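Local coordinates for putative ABC transporter (Thermobispora bispora, PDB 4PE6), which probably serves as the solute-binding protein of an ABC importer, capturing carbohydrate-like molecules, and here holds a trihydroxybutanoic acid, at residues Tyr122-Ser127 against Met284-Val289; Ala256-Pro261 against Asp306-Trp311. All coordinates share one frame; numbering follows the deposited sequence.

Contact 1. Residues Tyr122-Ser127 against Met284-Val289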
ATOM      1  N   TYR A 122      -2.364  13.801 -11.941  1.00 20.40           N
ATOM      2  CA  TYR A 122      -2.404  12.469 -12.512  1.00 19.79           C
ATOM      3  C   TYR A 122      -2.447  11.430 -11.391  1.00 19.23           C
ATOM      4  O   TYR A 122      -1.680  11.508 -10.419  1.00 18.83           O
ATOM      5  CB  TYR A 122      -1.167  12.248 -13.392  1.00 19.70           C
ATOM      6  CG  TYR A 122      -1.160  13.128 -14.633  1.00 20.09           C
ATOM      7  CD1 TYR A 122      -0.747  14.450 -14.575  1.00 20.03           C
ATOM      8  CD2 TYR A 122      -1.614  12.633 -15.874  1.00 20.72           C
ATOM      9  CE1 TYR A 122      -0.764  15.266 -15.695  1.00 20.52           C
ATOM     10  CE2 TYR A 122      -1.613  13.433 -17.000  1.00 21.15           C
ATOM     11  CZ  TYR A 122      -1.186  14.738 -16.909  1.00 21.23           C
ATOM     12  OH  TYR A 122      -1.207  15.523 -18.043  1.00 22.30           O
ATOM     13  N   ILE A 123      -3.353  10.468 -11.521  1.00 18.95           N
ATOM     14  CA  ILE A 123      -3.522   9.406 -10.533  1.00 18.45           C
ATOM     15  C   ILE A 123      -2.836   8.087 -10.979  1.00 18.18           C
ATOM     16  O   ILE A 123      -3.099   7.556 -12.079  1.00 18.50           O
ATOM     17  CB  ILE A 123      -5.012   9.135 -10.259  1.00 18.89           C
ATOM     18  CG1 ILE A 123      -5.635  10.184  -9.311  1.00 19.00           C
ATOM     19  CG2 ILE A 123      -5.182   7.781  -9.568  1.00 18.67           C
ATOM     20  CD1 ILE A 123      -5.375  11.640  -9.633  1.00 19.36           C
ATOM     21  N   LEU A 124      -2.002   7.539 -10.097  1.00 17.32           N
ATOM     22  CA  LEU A 124      -1.374   6.248 -10.319  1.00 17.35           C
ATOM     23  C   LEU A 124      -1.613   5.417  -9.076  1.00 17.03           C
ATOM     24  O   LEU A 124      -1.085   5.718  -8.016  1.00 16.82           O
ATOM     25  CB  LEU A 124       0.121   6.396 -10.579  1.00 17.29           C
ATOM     26  CG  LEU A 124       0.809   5.122 -11.095  1.00 17.65           C
ATOM     27  CD1 LEU A 124       2.040   5.514 -11.891  1.00 17.92           C
ATOM     28  CD2 LEU A 124       1.183   4.128  -9.975  1.00 17.54           C
ATOM     29  N   GLN A 125      -2.424   4.385  -9.216  1.00 17.28           N
ATOM     30  CA  GLN A 125      -2.918   3.631  -8.073  1.00 17.10           C
ATOM     31  C   GLN A 125      -2.748   2.136  -8.268  1.00 17.22           C
ATOM     32  O   GLN A 125      -2.158   1.686  -9.253  1.00 17.92           O
ATOM     33  CB  GLN A 125      -4.388   4.009  -7.820  1.00 17.39           C
ATOM     34  CG  GLN A 125      -5.353   3.504  -8.895  1.00 18.21           C
ATOM     35  CD  GLN A 125      -6.780   3.768  -8.511  1.00 18.77           C
ATOM     36  OE1 GLN A 125      -7.389   4.685  -9.019  1.00 19.70           O
ATOM     37  NE2 GLN A 125      -7.305   2.993  -7.563  1.00 18.80           N
ATOM     38  N   ASN A 126      -3.252   1.368  -7.318  1.00 16.89           N
ATOM     39  CA  ASN A 126      -3.463  -0.050  -7.478  1.00 17.04           C
ATOM     40  C   ASN A 126      -4.951  -0.295  -7.297  1.00 17.05           C
ATOM     41  O   ASN A 126      -5.680   0.566  -6.772  1.00 16.86           O
ATOM     42  CB  ASN A 126      -2.719  -0.867  -6.393  1.00 16.79           C
ATOM     43  CG  ASN A 126      -1.211  -1.052  -6.642  1.00 16.92           C
ATOM     44  OD1 ASN A 126      -0.547  -1.723  -5.835  1.00 16.82           O
ATOM     45  ND2 ASN A 126      -0.656  -0.435  -7.679  1.00 17.06           N
ATOM     46  N   SER A 127      -5.403  -1.489  -7.655  1.00 17.44           N
ATOM     47  CA  SER A 127      -6.803  -1.879  -7.344  1.00 17.64           C
ATOM     48  C   SER A 127      -6.959  -2.261  -5.870  1.00 17.19           C
ATOM     49  O   SER A 127      -6.717  -3.396  -5.468  1.00 17.24           O
ATOM     50  CB  SER A 127      -7.294  -3.026  -8.204  1.00 18.31           C
ATOM     51  OG  SER A 127      -8.595  -3.405  -7.784  1.00 18.65           O
HETATM   52  N   MSE A 284      -4.378   5.876 -13.860  1.00 22.12           N
HETATM   53  CA  MSE A 284      -3.614   4.685 -14.219  1.00 22.31           C
HETATM   54  C   MSE A 284      -3.695   3.675 -13.101  1.00 21.44           C
HETATM   55  O   MSE A 284      -3.346   3.964 -11.949  1.00 20.47           O
HETATM   56  CB  MSE A 284      -2.151   5.038 -14.488  1.00 22.89           C
HETATM   57  CG  MSE A 284      -1.928   6.070 -15.583  1.00 24.23           C
HETATM   58 SE   MSE A 284      -0.041   6.661 -15.648  1.00 26.42          SE
HETATM   59  CE  MSE A 284      -0.475   8.273 -14.604  1.00 25.09           C
ATOM     60  N   THR A 285      -4.152   2.478 -13.421  1.00 21.50           N
ATOM     61  CA  THR A 285      -4.124   1.377 -12.460  1.00 21.20           C
ATOM     62  C   THR A 285      -2.945   0.449 -12.700  1.00 20.84           C
ATOM     63  O   THR A 285      -2.827  -0.197 -13.743  1.00 21.41           O
ATOM     64  CB  THR A 285      -5.452   0.603 -12.442  1.00 22.06           C
ATOM     65  OG1 THR A 285      -6.483   1.482 -11.976  1.00 22.31           O
ATOM     66  CG2 THR A 285      -5.378  -0.563 -11.501  1.00 22.18           C
ATOM     67  N   PHE A 286      -2.058   0.402 -11.715  1.00 19.77           N
ATOM     68  CA  PHE A 286      -0.927  -0.505 -11.716  1.00 19.64           C
ATOM     69  C   PHE A 286      -1.242  -1.726 -10.813  1.00 19.67           C
ATOM     70  O   PHE A 286      -2.219  -1.700 -10.047  1.00 19.51           O
ATOM     71  CB  PHE A 286       0.337   0.235 -11.234  1.00 19.30           C
ATOM     72  CG  PHE A 286       1.085   0.947 -12.332  1.00 19.38           C
ATOM     73  CD1 PHE A 286       0.466   1.907 -13.107  1.00 19.22           C
ATOM     74  CD2 PHE A 286       2.419   0.653 -12.581  1.00 19.64           C
ATOM     75  CE1 PHE A 286       1.145   2.561 -14.127  1.00 19.51           C
ATOM     76  CE2 PHE A 286       3.110   1.304 -13.596  1.00 19.95           C
ATOM     77  CZ  PHE A 286       2.472   2.252 -14.384  1.00 19.75           C
ATOM     78  N   PRO A 287      -0.429  -2.789 -10.899  1.00 19.78           N
ATOM     79  CA  PRO A 287      -0.761  -4.047 -10.240  1.00 20.10           C
ATOM     80  C   PRO A 287      -0.360  -4.144  -8.782  1.00 19.64           C
ATOM     81  O   PRO A 287       0.733  -3.721  -8.390  1.00 19.37           O
ATOM     82  CB  PRO A 287       0.029  -5.090 -11.046  1.00 20.85           C
ATOM     83  CG  PRO A 287       1.216  -4.326 -11.552  1.00 20.81           C
ATOM     84  CD  PRO A 287       0.667  -2.964 -11.875  1.00 20.38           C
ATOM     85  N   ILE A 288      -1.235  -4.778  -8.007  1.00 19.76           N
ATOM     86  CA  ILE A 288      -0.931  -5.140  -6.622  1.00 19.53           C
ATOM     87  C   ILE A 288       0.099  -6.293  -6.583  1.00 20.18           C
ATOM     88  O   ILE A 288       0.539  -6.778  -7.631  1.00 20.45           O
ATOM     89  CB  ILE A 288      -2.210  -5.569  -5.877  1.00 19.46           C
ATOM     90  CG1 ILE A 288      -2.854  -6.784  -6.569  1.00 20.38           C
ATOM     91  CG2 ILE A 288      -3.200  -4.405  -5.758  1.00 19.10           C
ATOM     92  CD1 ILE A 288      -3.968  -7.428  -5.758  1.00 20.46           C
ATOM     93  N   VAL A 289       0.477  -6.709  -5.368  1.00 20.32           N
ATOM     94  CA  VAL A 289       1.416  -7.814  -5.138  1.00 21.18           C
ATOM     95  C   VAL A 289       0.685  -8.923  -4.382  1.00 21.75           C
ATOM     96  O   VAL A 289       0.547  -8.888  -3.150  1.00 21.32           O
ATOM     97  CB  VAL A 289       2.672  -7.382  -4.331  1.00 21.17           C
ATOM     98  CG1 VAL A 289       3.669  -8.527  -4.259  1.00 21.77           C
ATOM     99  CG2 VAL A 289       3.322  -6.149  -4.956  1.00 21.17           C
TER
HETATM  100  O   HOH W   1       1.932  -1.415  -8.925  1.00 20.31           O
HETATM  101  O   HOH W   2      -4.158  -3.379  -9.161  1.00 21.42           O
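Two parallel strands of a type I periplasmic binding protein pair here, just where the chain leaves one lobe for the hinge. The strands run side by side with Leu124 beside Met284 and Gln125 beside Thr285. The backbone of Gln125 is gripped on both sides: its N-H gives a nearly straight bond to Met284 O (2.9 Å, 168°), and its carbonyl O takes Phe286 N at 2.8 Å. Ahead of these, the N of Met284 meets Ile123 O in a more bent bond. The same Gln125 O also accepts ND2 of Asn126 (3.0 Å), a short polar side chain that can turn back on its own strand; its OD1 accepts the backbone N-H of Asp260. On the face shared by Leu124, Met284 and Phe286, Leu124 holds CG anti to its backbone N (chi1 -168°), which lays CD1 over the Phe286 ring, 4.2 Å from the centroid, as a CH-pi contact. Helix 263-275 packs on this face through Ala266, against Leu124 and Phe286, and helix 315-327 through Ile325, against Met284 and Phe286, so apolar side chains suit it. Beyond, a water bridges Ser127 N and Phe286 O. Parallel strands flanked by helices, opening into interlobe crossings, are typical of this fold.

Contact 2. Residues Ala256-Pro261 against Asp306-Trp311; sequences AVMSDP and DEYAAW. With LTH ((2R,3S)-2,3,4-trihydroxybutanoic acid), chain C.
Asp260 lies in one of the hinge crossings of this type I periplasmic binding protein, just past strand 255-258, and meets the loop 306-311 that runs between two C-terminal helices. Its CG stands anti to the backbone N (chi1 178°), so that the carboxylate ends beside Trp311. CB comes first, 3.9 Å from CD1 of the Trp311 indole, and CG lies slightly closer to that same atom. The carboxylate then divides its work. OD1 accepts the backbone N-H of Trp311 (2.9 Å, 161°), which arrives from above the carboxylate plane, and OD2 reaches the indole edge at CD1 (3.4 Å) while taking NE1 of Trp313 as its polar partner. An acid suits this buried place because two oxygens can serve two N-H donors, which would probably stabilise its negative charge. An alanine here would lose both acceptors and is likely to leave the N-H of Trp311 and the indole N-H of Trp313 without these partners, loosening the loop against the hinge.

On the neighbouring residues the contact is largely apolar. Pro261 follows just before helix 263-275, where its compact ring packs CG against CB of Tyr308 (4.1 Å) and lays CD against Ala309 O. The first two torsions of selenomethionine Met258 put SE at the edge of the Tyr308 ring, in its plane, 3.7 Å from CE2, a Met-aromatic contact; the bend at chi3 then turns CE to the bound trihydroxybutanoic acid, 3.6 Å from O1. The OG of Ser259 donates to the ligand's O4 at 2.6 Å. One water joins the two backbones, donating to Ser259 O and to Ala309 O (2.8 Å).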
ATOM      1  N   ALA A 256      -1.244 -13.696   1.800  1.00 21.05           N
ATOM      2  CA  ALA A 256      -0.295 -12.590   1.748  1.00 20.42           C
ATOM      3  C   ALA A 256      -0.505 -11.794   0.482  1.00 20.13           C
ATOM      4  O   ALA A 256      -0.077 -12.206  -0.614  1.00 20.76           O
ATOM      5  CB  ALA A 256       1.136 -13.112   1.803  1.00 21.12           C
ATOM      6  N   VAL A 257      -1.173 -10.657   0.626  1.00 19.27           N
ATOM      7  CA  VAL A 257      -1.463  -9.756  -0.500  1.00 18.93           C
ATOM      8  C   VAL A 257      -1.447  -8.294  -0.021  1.00 18.40           C
ATOM      9  O   VAL A 257      -1.933  -7.979   1.064  1.00 18.40           O
ATOM     10  CB  VAL A 257      -2.816 -10.121  -1.172  1.00 19.07           C
ATOM     11  CG1 VAL A 257      -3.954 -10.142  -0.151  1.00 18.86           C
ATOM     12  CG2 VAL A 257      -3.127  -9.171  -2.322  1.00 19.01           C
HETATM   13  N   MSE A 258      -0.841  -7.405  -0.800  1.00 18.20           N
HETATM   14  CA  MSE A 258      -0.850  -5.970  -0.517  1.00 17.71           C
HETATM   15  C   MSE A 258      -0.683  -5.250  -1.823  1.00 17.40           C
HETATM   16  O   MSE A 258      -0.330  -5.847  -2.851  1.00 17.81           O
HETATM   17  CB  MSE A 258       0.310  -5.517   0.404  1.00 18.03           C
HETATM   18  CG  MSE A 258       0.278  -6.179   1.760  1.00 18.39           C
HETATM   19 SE   MSE A 258       1.466  -5.293   3.059  1.00 19.26          SE
HETATM   20  CE  MSE A 258       0.293  -3.758   3.517  1.00 18.54           C
ATOM     21  N   SER A 259      -0.964  -3.959  -1.799  1.00 16.70           N
ATOM     22  CA  SER A 259      -0.539  -3.042  -2.841  1.00 16.53           C
ATOM     23  C   SER A 259       0.980  -3.027  -2.989  1.00 16.71           C
ATOM     24  O   SER A 259       1.719  -3.539  -2.111  1.00 16.77           O
ATOM     25  CB  SER A 259      -1.045  -1.634  -2.531  1.00 16.13           C
ATOM     26  OG  SER A 259      -0.536  -1.193  -1.272  1.00 16.24           O
ATOM     27  N   ASP A 260       1.421  -2.393  -4.069  1.00 16.85           N
ATOM     28  CA  ASP A 260       2.832  -2.292  -4.452  1.00 17.45           C
ATOM     29  C   ASP A 260       3.463  -1.038  -3.893  1.00 17.25           C
ATOM     30  O   ASP A 260       3.091   0.066  -4.289  1.00 16.86           O
ATOM     31  CB  ASP A 260       2.922  -2.274  -5.986  1.00 17.92           C
ATOM     32  CG  ASP A 260       4.339  -2.112  -6.518  1.00 18.58           C
ATOM     33  OD1 ASP A 260       5.337  -2.450  -5.835  1.00 19.16           O
ATOM     34  OD2 ASP A 260       4.452  -1.653  -7.668  1.00 18.91           O
ATOM     35  N   PRO A 261       4.426  -1.186  -2.956  1.00 17.49           N
ATOM     36  CA  PRO A 261       5.115  -0.005  -2.444  1.00 17.60           C
ATOM     37  C   PRO A 261       5.831   0.785  -3.531  1.00 17.81           C
ATOM     38  O   PRO A 261       5.981   1.996  -3.396  1.00 18.01           O
ATOM     39  CB  PRO A 261       6.137  -0.577  -1.441  1.00 18.07           C
ATOM     40  CG  PRO A 261       5.614  -1.915  -1.081  1.00 18.06           C
ATOM     41  CD  PRO A 261       4.892  -2.419  -2.305  1.00 17.87           C
ATOM     42  N   ASP A 306      12.512  -6.901   6.949  1.00 34.64           N
ATOM     43  CA  ASP A 306      11.620  -5.741   6.965  1.00 34.69           C
ATOM     44  C   ASP A 306      11.250  -5.201   5.576  1.00 31.69           C
ATOM     45  O   ASP A 306      10.569  -4.185   5.478  1.00 31.12           O
ATOM     46  CB  ASP A 306      12.233  -4.627   7.807  1.00 37.14           C
ATOM     47  CG  ASP A 306      12.351  -5.010   9.254  1.00 40.58           C
ATOM     48  OD1 ASP A 306      11.316  -5.288   9.887  1.00 43.37           O
ATOM     49  OD2 ASP A 306      13.478  -5.040   9.778  1.00 45.25           O
ATOM     50  N   GLU A 307      11.716  -5.856   4.517  1.00 29.77           N
ATOM     51  CA  GLU A 307      11.502  -5.373   3.159  1.00 27.61           C
ATOM     52  C   GLU A 307      10.219  -5.974   2.615  1.00 25.38           C
ATOM     53  O   GLU A 307      10.057  -7.183   2.610  1.00 24.67           O
ATOM     54  CB  GLU A 307      12.654  -5.752   2.243  1.00 28.58           C
ATOM     55  CG  GLU A 307      12.506  -5.271   0.804  1.00 28.08           C
ATOM     56  CD  GLU A 307      13.589  -5.817  -0.118  1.00 29.54           C
ATOM     57  OE1 GLU A 307      14.407  -6.639   0.353  1.00 30.60           O
ATOM     58  OE2 GLU A 307      13.616  -5.434  -1.306  1.00 29.32           O
ATOM     59  N   TYR A 308       9.317  -5.107   2.168  1.00 23.16           N
ATOM     60  CA  TYR A 308       8.061  -5.528   1.575  1.00 21.96           C
ATOM     61  C   TYR A 308       8.258  -5.809   0.080  1.00 21.85           C
ATOM     62  O   TYR A 308       9.034  -5.132  -0.607  1.00 22.42           O
ATOM     63  CB  TYR A 308       6.980  -4.446   1.789  1.00 21.18           C
ATOM     64  CG  TYR A 308       6.453  -4.400   3.201  1.00 21.05           C
ATOM     65  CD1 TYR A 308       7.282  -4.040   4.265  1.00 21.69           C
ATOM     66  CD2 TYR A 308       5.136  -4.756   3.487  1.00 20.87           C
ATOM     67  CE1 TYR A 308       6.803  -3.995   5.558  1.00 22.04           C
ATOM     68  CE2 TYR A 308       4.647  -4.715   4.781  1.00 21.16           C
ATOM     69  CZ  TYR A 308       5.486  -4.333   5.814  1.00 21.68           C
ATOM     70  OH  TYR A 308       5.030  -4.281   7.097  1.00 22.09           O
ATOM     71  N   ALA A 309       7.541  -6.803  -0.421  1.00 21.92           N
ATOM     72  CA  ALA A 309       7.568  -7.142  -1.833  1.00 22.19           C
ATOM     73  C   ALA A 309       7.092  -5.938  -2.638  1.00 21.78           C
ATOM     74  O   ALA A 309       6.096  -5.271  -2.268  1.00 21.21           O
ATOM     75  CB  ALA A 309       6.690  -8.356  -2.115  1.00 22.55           C
ATOM     76  N   ALA A 310       7.807  -5.672  -3.722  1.00 22.02           N
ATOM     77  CA  ALA A 310       7.626  -4.481  -4.549  1.00 21.95           C
ATOM     78  C   ALA A 310       7.993  -4.803  -5.990  1.00 22.88           C
ATOM     79  O   ALA A 310       8.916  -5.567  -6.216  1.00 23.56           O
ATOM     80  CB  ALA A 310       8.498  -3.354  -4.015  1.00 21.84           C
ATOM     81  N   TRP A 311       7.267  -4.260  -6.974  1.00 22.60           N
ATOM     82  CA  TRP A 311       7.617  -4.547  -8.359  1.00 23.79           C
ATOM     83  C   TRP A 311       8.794  -3.646  -8.783  1.00 24.41           C
ATOM     84  O   TRP A 311       8.827  -2.456  -8.442  1.00 23.82           O
ATOM     85  CB  TRP A 311       6.417  -4.370  -9.291  1.00 23.70           C
ATOM     86  CG  TRP A 311       5.256  -5.266  -9.009  1.00 23.70           C
ATOM     87  CD1 TRP A 311       3.969  -4.876  -8.759  1.00 23.38           C
ATOM     88  CD2 TRP A 311       5.252  -6.691  -8.970  1.00 24.69           C
ATOM     89  NE1 TRP A 311       3.157  -5.979  -8.582  1.00 23.87           N
ATOM     90  CE2 TRP A 311       3.925  -7.104  -8.691  1.00 24.72           C
ATOM     91  CE3 TRP A 311       6.242  -7.672  -9.145  1.00 25.94           C
ATOM     92  CZ2 TRP A 311       3.569  -8.445  -8.565  1.00 25.65           C
ATOM     93  CZ3 TRP A 311       5.878  -9.001  -9.032  1.00 27.04           C
ATOM     94  CH2 TRP A 311       4.551  -9.375  -8.746  1.00 26.80           C
TER
HETATM   95  O1  LTH C 401      -0.235  -0.161   3.563  1.00 23.17           O
HETATM   96  C1  LTH C 401      -0.239   1.089   3.264  1.00 19.98           C
HETATM   97  O   LTH C 401       0.235   2.012   3.960  1.00 18.42           O
HETATM   98  C2  LTH C 401      -0.790   1.506   1.878  1.00 17.06           C
HETATM   99  O2  LTH C 401      -0.772   2.947   1.722  1.00 16.65           O
HETATM  100  C3  LTH C 401      -2.219   1.046   1.676  1.00 17.81           C
HETATM  101  O3  LTH C 401      -3.053   1.596   2.694  1.00 17.79           O
HETATM  102  C4  LTH C 401      -2.717   1.553   0.309  1.00 17.90           C
HETATM  103  O4  LTH C 401      -1.907   0.879  -0.689  1.00 16.32           O
HETATM  104  O   HOH W   3       3.537  -5.677  -1.234  1.00 20.90           O

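Overall arrangement
Contact 1 and contact 2, whose centres lie about 13 Å apart, meet at the hinge between the lobes, and their segments alternate along the chain. Strand 283-290 joins them: it lies parallel to 122-126 in contact 1, then, past a break, runs antiparallel beside 255-258, where Val289 N bonds to Met258 O (2.8 Å). A second tie is Asn126 OD1 to the backbone N of Asp260, probably a hydrogen bond at 2.7 Å. Ile288 O also takes the indole NE1 of Trp311. The ligand sits beside this crossing: Met258 and Ser259 of contact 2 line its pocket, whereas the Asn126 side chain of contact 1 stays about 6 Å from it, consistent with a second-shell role in holding the segment that carries Ser259.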